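Long-range contacts in dehydrogenase (Sinorhizobium meliloti, PDB 3UOE), which probably acts as an oxidoreductase of the LDH2/MDH2 (malate/L-lactate dehydrogenase) family, its substrate not established: residues A97-L108 / T127-N138; G109-M117 / H139-A150. All coordinates share one frame; numbering follows the deposited sequence.

Interaction 1 of 2, residues A97-L108 / T127-N138; sequences ASFLSVDGERGL and TGLAIAAIRNAN
The guanidinium of R135 has D103 CB against one face, 3.7 Å from NH2, while S101 OG sits at its edge near the plane, 3.2 Å from NH1. D103 OD2 is 4.2 Å from R135 NH2 and well out of the guanidinium plane, so the charges may attract although no N-H points at the oxygen. D103 turns its carboxylate to N136 instead: N136 ND2 donates a hydrogen bond of 3.2 Å to the syn lone pair of D103 OD1, which lies close to the amide plane of N136, although amide and carboxylate planes are 40° apart. From above the carboxylate plane E105 N reaches the same OD1, closing an Asx turn, and a water bridges N136 ND2 to R106 NH1. At the corner, G107 O accepts from N138 twice, from its backbone N and, from above the carbonyl plane, from ND2 at 3.1 Å, while N138 OD1 accepts from R78. Having CG anti to the backbone N (chi1 -166°) lays the F99 ring alongside I131, with CD2 3.5 Å from I131 CG2 and CZ near A133 CB. V102, L100, A132 and I134 pack on the other face, which helix 109-127 covers. At the far end S98 OG bonds to S98 OG of the second subunit. Alternating backbone bonds, such as L100 N to I131 O at 2.8 Å, pair 99-105 with 129-135 in parallel, as neighbouring strands of a beta-alpha-beta crossover.

Interaction 2 of 2, residues G109-M117 / H139-A150; sequences GPVVMMDAM and HMGMLAYYAEAA
Y146 OH, pressed against P110 with CA 3.2 Å from it, donates to M140 O over 2.6 Å, in the carbonyl plane and on a lone pair. This bond ties helix 144-150 to the loop before it and fixes the tyrosine's end beside the first turn of helix 109-117. The ring is a knob set among P110, M113, M114 and M117. M113 leaves its helix with CG anti to the backbone N (chi1 179°), which carries CG over one ring face, 3.5 Å from the centroid of Y146, as a CH-pi contact; its selenium stands farther above the same face, a distant Met-aromatic contact. M114 arrives differently: its bent chain brings SE to the ring edge, 3.8 Å from Y146 CD1, a second Met-aromatic contact. M117 reaches past the ring's root, where CE lies 3.8 Å from Y146 CB and SE rests near A149 and A150. Replacing Y146 by an alanine would probably leave M140 O without its hydroxyl donor and open a gap between P110, M113 and M114. On the loop side, M140 crosses M113 at about a right angle, with its SE 3.7 Å from M113 CB and 3.3 Å from G109 O. A water accepts from G109 N and donates to H139 O, bridging the two segments. M113, M114, M117 and M140 are selenomethionines in this crystal. The axes of 109-117 and 144-150 come no nearer than 11.2 Å, and long side chains fill the interval, so the segments are joined mainly by shape and dispersion, with the water bridge at the loop end as the polar link.

In the fold
From the N terminus, strand 99-105 runs into helix 109-127, which returns the chain to strand 129-137; interaction 1 closes that loop by setting the two strands side by side. The chain then passes through 139-143 into helix 144-152, and interaction 2 closes a second loop, back to the first turns of helix 109-127. The segments alternate along the sequence, so the two loops cross rather than nest. V112 physically links the contacts, packing on V102 and I134 of the sheet. Strand 285-291, next to 129-137, also carries side chains against M113 and M140, while the S98 end of interaction 1 meets the second subunit. Sheet, crossover helix and following helix are thus tied together.

Interaction 1 of 2, residues A97-L108 / T127-N138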
loop_
_atom_site.group_PDB
_atom_site.type_symbol
_atom_site.label_atom_id
_atom_site.label_comp_id
_atom_site.label_asym_id
_atom_site.label_seq_id
_atom_site.Cartn_x
_atom_site.Cartn_y
_atom_site.Cartn_z
ATOM N N ALA A 97 -16.776 -10.273 13.939
ATOM C CA ALA A 97 -16.155 -11.579 13.772
ATOM C C ALA A 97 -14.702 -11.499 13.293
ATOM O O ALA A 97 -13.877 -12.330 13.671
ATOM C CB ALA A 97 -16.995 -12.460 12.823
ATOM N N SER A 98 -14.383 -10.504 12.472
ATOM C CA SER A 98 -13.044 -10.441 11.878
ATOM C C SER A 98 -12.254 -9.209 12.299
ATOM O O SER A 98 -11.195 -8.924 11.738
ATOM C CB SER A 98 -13.119 -10.497 10.346
ATOM O OG SER A 98 -13.693 -11.706 9.905
ATOM N N PHE A 99 -12.759 -8.487 13.292
ATOM C CA PHE A 99 -12.190 -7.190 13.631
ATOM C C PHE A 99 -11.829 -7.106 15.106
ATOM O O PHE A 99 -12.711 -7.052 15.968
ATOM C CB PHE A 99 -13.160 -6.063 13.257
ATOM C CG PHE A 99 -12.527 -4.688 13.254
ATOM C CD1 PHE A 99 -12.080 -4.105 14.442
ATOM C CD2 PHE A 99 -12.392 -3.973 12.069
ATOM C CE1 PHE A 99 -11.505 -2.845 14.446
ATOM C CE2 PHE A 99 -11.818 -2.711 12.061
ATOM C CZ PHE A 99 -11.371 -2.144 13.259
ATOM N N LEU A 100 -10.526 -7.085 15.383
ATOM C CA LEU A 100 -10.024 -7.000 16.750
ATOM C C LEU A 100 -9.600 -5.565 17.052
ATOM O O LEU A 100 -8.700 -5.021 16.410
ATOM C CB LEU A 100 -8.815 -7.917 16.929
ATOM C CG LEU A 100 -8.527 -8.676 18.231
ATOM C CD1 LEU A 100 -7.045 -8.535 18.582
ATOM C CD2 LEU A 100 -9.386 -8.257 19.401
ATOM N N SER A 101 -10.251 -4.961 18.036
ATOM C CA SER A 101 -9.868 -3.648 18.526
ATOM C C SER A 101 -8.955 -3.793 19.737
ATOM O O SER A 101 -9.330 -4.415 20.730
ATOM C CB SER A 101 -11.113 -2.857 18.917
ATOM O OG SER A 101 -10.747 -1.602 19.441
ATOM N N VAL A 102 -7.759 -3.222 19.662
ATOM C CA VAL A 102 -6.785 -3.392 20.734
ATOM C C VAL A 102 -6.444 -2.069 21.391
ATOM O O VAL A 102 -6.020 -1.122 20.733
ATOM C CB VAL A 102 -5.458 -4.061 20.239
ATOM C CG1 VAL A 102 -4.490 -4.275 21.402
ATOM C CG2 VAL A 102 -5.738 -5.375 19.553
ATOM N N ASP A 103 -6.651 -2.007 22.696
ATOM C CA ASP A 103 -6.093 -0.938 23.508
ATOM C C ASP A 103 -4.723 -1.402 23.996
ATOM O O ASP A 103 -4.628 -2.367 24.753
ATOM C CB ASP A 103 -7.013 -0.642 24.694
ATOM C CG ASP A 103 -6.454 0.422 25.617
ATOM O OD1 ASP A 103 -5.283 0.825 25.444
ATOM O OD2 ASP A 103 -7.195 0.863 26.522
ATOM N N GLY A 104 -3.666 -0.723 23.553
ATOM C CA GLY A 104 -2.300 -1.105 23.887
ATOM C C GLY A 104 -1.938 -0.948 25.355
ATOM O O GLY A 104 -0.966 -1.552 25.827
ATOM N N GLU A 105 -2.717 -0.147 26.080
ATOM C CA GLU A 105 -2.476 0.098 27.503
ATOM C C GLU A 105 -1.063 0.612 27.751
ATOM O O GLU A 105 -0.452 0.304 28.775
ATOM C CB GLU A 105 -2.746 -1.166 28.345
ATOM C CG GLU A 105 -4.225 -1.611 28.363
ATOM C CD GLU A 105 -4.465 -2.950 29.073
ATOM O OE1 GLU A 105 -3.517 -3.508 29.677
ATOM O OE2 GLU A 105 -5.613 -3.453 29.024
ATOM N N ARG A 106 -0.550 1.382 26.792
ATOM C CA ARG A 106 0.760 2.017 26.914
ATOM C C ARG A 106 1.893 0.988 26.838
ATOM O O ARG A 106 3.025 1.270 27.227
ATOM C CB ARG A 106 0.816 2.818 28.226
ATOM C CG ARG A 106 -0.109 4.033 28.213
ATOM C CD ARG A 106 -0.640 4.467 29.593
ATOM N NE ARG A 106 -0.063 3.752 30.729
ATOM C CZ ARG A 106 -0.732 2.848 31.441
ATOM N NH1 ARG A 106 -1.995 2.556 31.127
ATOM N NH2 ARG A 106 -0.142 2.231 32.461
ATOM N N GLY A 107 1.578 -0.208 26.341
ATOM C CA GLY A 107 2.546 -1.284 26.289
ATOM C C GLY A 107 3.636 -1.065 25.261
ATOM O O GLY A 107 3.565 -0.147 24.435
ATOM N N LEU A 108 4.662 -1.905 25.326
ATOM C CA LEU A 108 5.730 -1.877 24.345
ATOM C C LEU A 108 5.130 -2.313 23.024
ATOM O O LEU A 108 4.340 -3.253 22.983
ATOM C CB LEU A 108 6.844 -2.826 24.757
ATOM C CG LEU A 108 7.534 -2.475 26.067
ATOM C CD1 LEU A 108 8.635 -3.492 26.375
ATOM C CD2 LEU A 108 8.109 -1.060 26.003
ATOM N N THR A 127 -12.304 -17.369 9.457
ATOM C CA THR A 127 -12.662 -16.132 8.758
ATOM C C THR A 127 -11.919 -15.898 7.449
ATOM O O THR A 127 -12.466 -15.265 6.543
ATOM C CB THR A 127 -12.507 -14.893 9.666
ATOM O OG1 THR A 127 -11.121 -14.695 9.981
ATOM C CG2 THR A 127 -13.329 -15.066 10.958
ATOM N N GLY A 128 -10.684 -16.408 7.362
ATOM C CA GLY A 128 -9.830 -16.254 6.190
ATOM C C GLY A 128 -9.133 -14.900 6.128
ATOM O O GLY A 128 -8.037 -14.770 5.585
ATOM N N LEU A 129 -9.780 -13.887 6.694
ATOM C CA LEU A 129 -9.248 -12.527 6.734
ATOM C C LEU A 129 -9.598 -11.928 8.089
ATOM O O LEU A 129 -10.723 -12.079 8.567
ATOM C CB LEU A 129 -9.855 -11.690 5.605
ATOM C CG LEU A 129 -9.817 -10.158 5.642
ATOM C CD1 LEU A 129 -8.501 -9.593 5.105
ATOM C CD2 LEU A 129 -10.994 -9.575 4.844
ATOM N N ALA A 130 -8.636 -11.263 8.713
ATOM C CA ALA A 130 -8.879 -10.613 9.990
ATOM C C ALA A 130 -7.983 -9.399 10.162
ATOM O O ALA A 130 -6.913 -9.306 9.560
ATOM C CB ALA A 130 -8.678 -11.585 11.139
ATOM N N ILE A 131 -8.424 -8.469 10.992
ATOM C CA ILE A 131 -7.654 -7.266 11.232
ATOM C C ILE A 131 -7.597 -6.934 12.715
ATOM O O ILE A 131 -8.590 -7.057 13.426
ATOM C CB ILE A 131 -8.254 -6.063 10.477
ATOM C CG1 ILE A 131 -7.414 -4.805 10.720
ATOM C CG2 ILE A 131 -9.721 -5.856 10.890
ATOM C CD1 ILE A 131 -7.628 -3.699 9.674
ATOM N N ALA A 132 -6.422 -6.520 13.169
ATOM C CA ALA A 132 -6.269 -5.944 14.490
ATOM C C ALA A 132 -5.869 -4.467 14.374
ATOM O O ALA A 132 -4.901 -4.108 13.683
ATOM C CB ALA A 132 -5.246 -6.738 15.312
ATOM N N ALA A 133 -6.645 -3.613 15.033
ATOM C CA ALA A 133 -6.423 -2.179 14.995
ATOM C C ALA A 133 -6.010 -1.712 16.380
ATOM O O ALA A 133 -6.810 -1.738 17.319
ATOM C CB ALA A 133 -7.682 -1.456 14.527
ATOM N N ILE A 134 -4.757 -1.277 16.487
ATOM C CA ILE A 134 -4.122 -0.981 17.768
ATOM C C ILE A 134 -3.985 0.509 18.023
ATOM O O ILE A 134 -3.578 1.264 17.142
ATOM C CB ILE A 134 -2.690 -1.584 17.826
ATOM C CG1 ILE A 134 -2.716 -3.089 17.548
ATOM C CG2 ILE A 134 -2.023 -1.277 19.160
ATOM C CD1 ILE A 134 -1.392 -3.621 17.029
ATOM N N ARG A 135 -4.317 0.920 19.241
ATOM C CA ARG A 135 -4.099 2.286 19.691
ATOM C C ARG A 135 -3.360 2.215 21.020
ATOM O O ARG A 135 -3.228 1.137 21.597
ATOM C CB ARG A 135 -5.432 3.029 19.863
ATOM C CG ARG A 135 -6.287 2.518 21.020
ATOM C CD ARG A 135 -7.728 3.004 20.914
ATOM N NE ARG A 135 -8.533 2.609 22.065
ATOM C CZ ARG A 135 -9.195 1.455 22.172
ATOM N NH1 ARG A 135 -9.155 0.556 21.191
ATOM N NH2 ARG A 135 -9.895 1.191 23.271
ATOM N N ASN A 136 -2.866 3.355 21.492
ATOM C CA ASN A 136 -2.268 3.443 22.821
ATOM C C ASN A 136 -1.171 2.400 23.039
ATOM O O ASN A 136 -1.083 1.784 24.108
ATOM C CB ASN A 136 -3.363 3.327 23.891
ATOM C CG ASN A 136 -2.922 3.847 25.256
ATOM O OD1 ASN A 136 -2.064 4.721 25.360
ATOM N ND2 ASN A 136 -3.527 3.311 26.312
ATOM N N ALA A 137 -0.347 2.201 22.011
ATOM C CA ALA A 137 0.860 1.378 22.104
ATOM C C ALA A 137 2.089 2.188 21.693
ATOM O O ALA A 137 1.982 3.133 20.928
ATOM C CB ALA A 137 0.735 0.133 21.233
ATOM N N ASN A 138 3.259 1.803 22.192
ATOM C CA ASN A 138 4.490 2.474 21.826
ATOM C C ASN A 138 5.028 2.023 20.480
ATOM O O ASN A 138 4.450 1.182 19.801
ATOM C CB ASN A 138 5.575 2.295 22.896
ATOM C CG ASN A 138 5.348 3.176 24.108
ATOM O OD1 ASN A 138 5.922 4.268 24.215
ATOM N ND2 ASN A 138 4.503 2.714 25.027
HETATM O O HOH W 1 -3.811 4.304 29.030
#

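Interaction 2 of 2, residues G109-M117 / H139-A150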
loop_
_atom_site.group_PDB
_atom_site.type_symbol
_atom_site.label_atom_id
_atom_site.label_comp_id
_atom_site.label_asym_id
_atom_site.label_seq_id
_atom_site.Cartn_x
_atom_site.Cartn_y
_atom_site.Cartn_z
ATOM N N GLY A 109 5.496 -1.628 21.945
ATOM C CA GLY A 109 4.923 -1.922 20.638
ATOM C C GLY A 109 4.962 -3.386 20.216
ATOM O O GLY A 109 3.929 -3.993 19.955
ATOM N N PRO A 110 6.165 -3.957 20.117
ATOM C CA PRO A 110 6.323 -5.336 19.637
ATOM C C PRO A 110 5.582 -6.360 20.500
ATOM O O PRO A 110 5.098 -7.365 19.981
ATOM C CB PRO A 110 7.834 -5.568 19.729
ATOM C CG PRO A 110 8.421 -4.221 19.626
ATOM C CD PRO A 110 7.459 -3.279 20.294
ATOM N N VAL A 111 5.511 -6.113 21.803
ATOM C CA VAL A 111 4.792 -7.018 22.702
ATOM C C VAL A 111 3.299 -7.003 22.385
ATOM O O VAL A 111 2.626 -8.041 22.416
ATOM C CB VAL A 111 4.984 -6.624 24.185
ATOM C CG1 VAL A 111 4.132 -7.511 25.104
ATOM C CG2 VAL A 111 6.470 -6.674 24.568
ATOM N N VAL A 112 2.779 -5.816 22.099
ATOM C CA VAL A 112 1.355 -5.670 21.845
ATOM C C VAL A 112 1.036 -6.212 20.454
ATOM O O VAL A 112 0.052 -6.914 20.272
ATOM C CB VAL A 112 0.893 -4.191 21.983
ATOM C CG1 VAL A 112 -0.493 -3.998 21.359
ATOM C CG2 VAL A 112 0.887 -3.760 23.455
HETATM N N MSE A 113 1.894 -5.897 19.487
HETATM C CA MSE A 113 1.734 -6.387 18.124
HETATM C C MSE A 113 1.738 -7.922 18.052
HETATM O O MSE A 113 0.840 -8.523 17.455
HETATM C CB MSE A 113 2.829 -5.810 17.218
HETATM C CG MSE A 113 2.774 -6.279 15.782
HETATM SE SE MSE A 113 1.079 -5.838 14.875
HETATM C CE MSE A 113 1.458 -3.954 14.431
HETATM N N MSE A 114 2.743 -8.555 18.657
HETATM C CA MSE A 114 2.858 -10.014 18.572
HETATM C C MSE A 114 1.713 -10.728 19.292
HETATM O O MSE A 114 1.308 -11.820 18.910
HETATM C CB MSE A 114 4.224 -10.507 19.075
HETATM C CG MSE A 114 5.393 -10.126 18.159
HETATM SE SE MSE A 114 5.164 -10.740 16.302
HETATM C CE MSE A 114 5.146 -12.667 16.607
ATOM N N ASP A 115 1.176 -10.105 20.330
ATOM C CA ASP A 115 0.056 -10.711 21.031
ATOM C C ASP A 115 -1.205 -10.615 20.175
ATOM O O ASP A 115 -1.987 -11.569 20.084
ATOM C CB ASP A 115 -0.154 -10.068 22.404
ATOM C CG ASP A 115 -0.972 -10.947 23.324
ATOM O OD1 ASP A 115 -0.405 -11.904 23.894
ATOM O OD2 ASP A 115 -2.188 -10.690 23.457
ATOM N N ALA A 116 -1.383 -9.455 19.547
ATOM C CA ALA A 116 -2.480 -9.226 18.614
ATOM C C ALA A 116 -2.432 -10.232 17.471
ATOM O O ALA A 116 -3.467 -10.725 17.014
ATOM C CB ALA A 116 -2.412 -7.808 18.068
HETATM N N MSE A 117 -1.224 -10.527 17.007
HETATM C CA MSE A 117 -1.051 -11.498 15.938
HETATM C C MSE A 117 -1.473 -12.893 16.392
HETATM O O MSE A 117 -2.155 -13.613 15.660
HETATM C CB MSE A 117 0.393 -11.517 15.428
HETATM C CG MSE A 117 0.581 -12.457 14.250
HETATM SE SE MSE A 117 2.348 -12.416 13.388
HETATM C CE MSE A 117 2.619 -10.474 13.315
ATOM N N HIS A 139 6.163 2.602 20.122
ATOM C CA HIS A 139 6.721 2.503 18.785
ATOM C C HIS A 139 6.975 1.052 18.410
ATOM O O HIS A 139 7.478 0.271 19.221
ATOM C CB HIS A 139 8.012 3.326 18.718
ATOM C CG HIS A 139 8.532 3.528 17.332
ATOM N ND1 HIS A 139 9.566 2.783 16.810
ATOM C CD2 HIS A 139 8.172 4.401 16.362
ATOM C CE1 HIS A 139 9.815 3.183 15.578
ATOM N NE2 HIS A 139 8.978 4.157 15.278
HETATM N N MSE A 140 6.625 0.709 17.174
HETATM C CA MSE A 140 6.645 -0.669 16.691
HETATM C C MSE A 140 8.009 -1.111 16.184
HETATM O O MSE A 140 8.253 -2.301 15.973
HETATM C CB MSE A 140 5.638 -0.819 15.550
HETATM C CG MSE A 140 4.214 -0.739 16.014
HETATM SE SE MSE A 140 3.852 -2.260 17.176
HETATM C CE MSE A 140 2.406 -1.453 18.251
ATOM N N GLY A 141 8.892 -0.149 15.960
ATOM C CA GLY A 141 10.150 -0.457 15.320
ATOM C C GLY A 141 9.929 -0.901 13.887
ATOM O O GLY A 141 9.022 -0.414 13.211
HETATM N N MSE A 142 10.759 -1.833 13.428
HETATM C CA MSE A 142 10.795 -2.225 12.024
HETATM C C MSE A 142 9.663 -3.169 11.663
HETATM O O MSE A 142 9.633 -4.302 12.132
HETATM C CB MSE A 142 12.133 -2.899 11.721
HETATM C CG MSE A 142 12.216 -3.560 10.347
HETATM SE SE MSE A 142 13.926 -4.515 10.087
HETATM C CE MSE A 142 13.619 -6.052 11.248
ATOM N N LEU A 143 8.751 -2.721 10.809
ATOM C CA LEU A 143 7.551 -3.505 10.523
ATOM C C LEU A 143 7.827 -4.821 9.785
ATOM O O LEU A 143 7.008 -5.735 9.826
ATOM C CB LEU A 143 6.518 -2.668 9.767
ATOM C CG LEU A 143 6.051 -1.374 10.450
ATOM C CD1 LEU A 143 4.792 -0.823 9.772
ATOM C CD2 LEU A 143 5.802 -1.599 11.939
ATOM N N ALA A 144 8.974 -4.918 9.117
ATOM C CA ALA A 144 9.332 -6.142 8.402
ATOM C C ALA A 144 9.331 -7.340 9.354
ATOM O O ALA A 144 9.025 -8.469 8.954
ATOM C CB ALA A 144 10.705 -5.994 7.709
ATOM N N TYR A 145 9.665 -7.085 10.618
ATOM C CA TYR A 145 9.739 -8.138 11.625
ATOM C C TYR A 145 8.405 -8.891 11.713
ATOM O O TYR A 145 8.375 -10.122 11.737
ATOM C CB TYR A 145 10.105 -7.541 12.990
ATOM C CG TYR A 145 10.390 -8.577 14.064
ATOM C CD1 TYR A 145 9.352 -9.177 14.772
ATOM C CD2 TYR A 145 11.692 -8.956 14.363
ATOM C CE1 TYR A 145 9.603 -10.136 15.749
ATOM C CE2 TYR A 145 11.959 -9.908 15.337
ATOM C CZ TYR A 145 10.911 -10.496 16.026
ATOM O OH TYR A 145 11.174 -11.439 16.997
ATOM N N TYR A 146 7.312 -8.132 11.761
ATOM C CA TYR A 146 5.972 -8.691 11.880
ATOM C C TYR A 146 5.522 -9.307 10.558
ATOM O O TYR A 146 5.014 -10.426 10.543
ATOM C CB TYR A 146 4.986 -7.617 12.358
ATOM C CG TYR A 146 5.537 -6.795 13.506
ATOM C CD1 TYR A 146 5.708 -7.356 14.778
ATOM C CD2 TYR A 146 5.917 -5.472 13.315
ATOM C CE1 TYR A 146 6.237 -6.610 15.837
ATOM C CE2 TYR A 146 6.435 -4.715 14.359
ATOM C CZ TYR A 146 6.595 -5.286 15.617
ATOM O OH TYR A 146 7.108 -4.525 16.644
ATOM N N ALA A 147 5.723 -8.590 9.453
ATOM C CA ALA A 147 5.403 -9.132 8.127
ATOM C C ALA A 147 6.092 -10.477 7.909
ATOM O O ALA A 147 5.503 -11.417 7.376
ATOM C CB ALA A 147 5.799 -8.144 7.020
ATOM N N GLU A 148 7.346 -10.563 8.333
ATOM C CA GLU A 148 8.117 -11.781 8.153
ATOM C C GLU A 148 7.576 -12.902 9.024
ATOM O O GLU A 148 7.516 -14.049 8.589
ATOM C CB GLU A 148 9.588 -11.533 8.480
ATOM C CG GLU A 148 10.493 -12.720 8.211
ATOM C CD GLU A 148 11.948 -12.402 8.496
ATOM O OE1 GLU A 148 12.312 -12.291 9.687
ATOM O OE2 GLU A 148 12.721 -12.253 7.527
ATOM N N ALA A 149 7.192 -12.563 10.256
ATOM C CA ALA A 149 6.681 -13.548 11.191
ATOM C C ALA A 149 5.399 -14.164 10.635
ATOM O O ALA A 149 5.185 -15.372 10.716
ATOM C CB ALA A 149 6.423 -12.917 12.538
ATOM N N ALA A 150 4.538 -13.322 10.078
ATOM C CA ALA A 150 3.303 -13.805 9.482
ATOM C C ALA A 150 3.641 -14.745 8.324
ATOM O O ALA A 150 3.093 -15.846 8.219
ATOM C CB ALA A 150 2.452 -12.628 9.003
HETATM O O HOH W 2 7.999 -0.165 22.054
#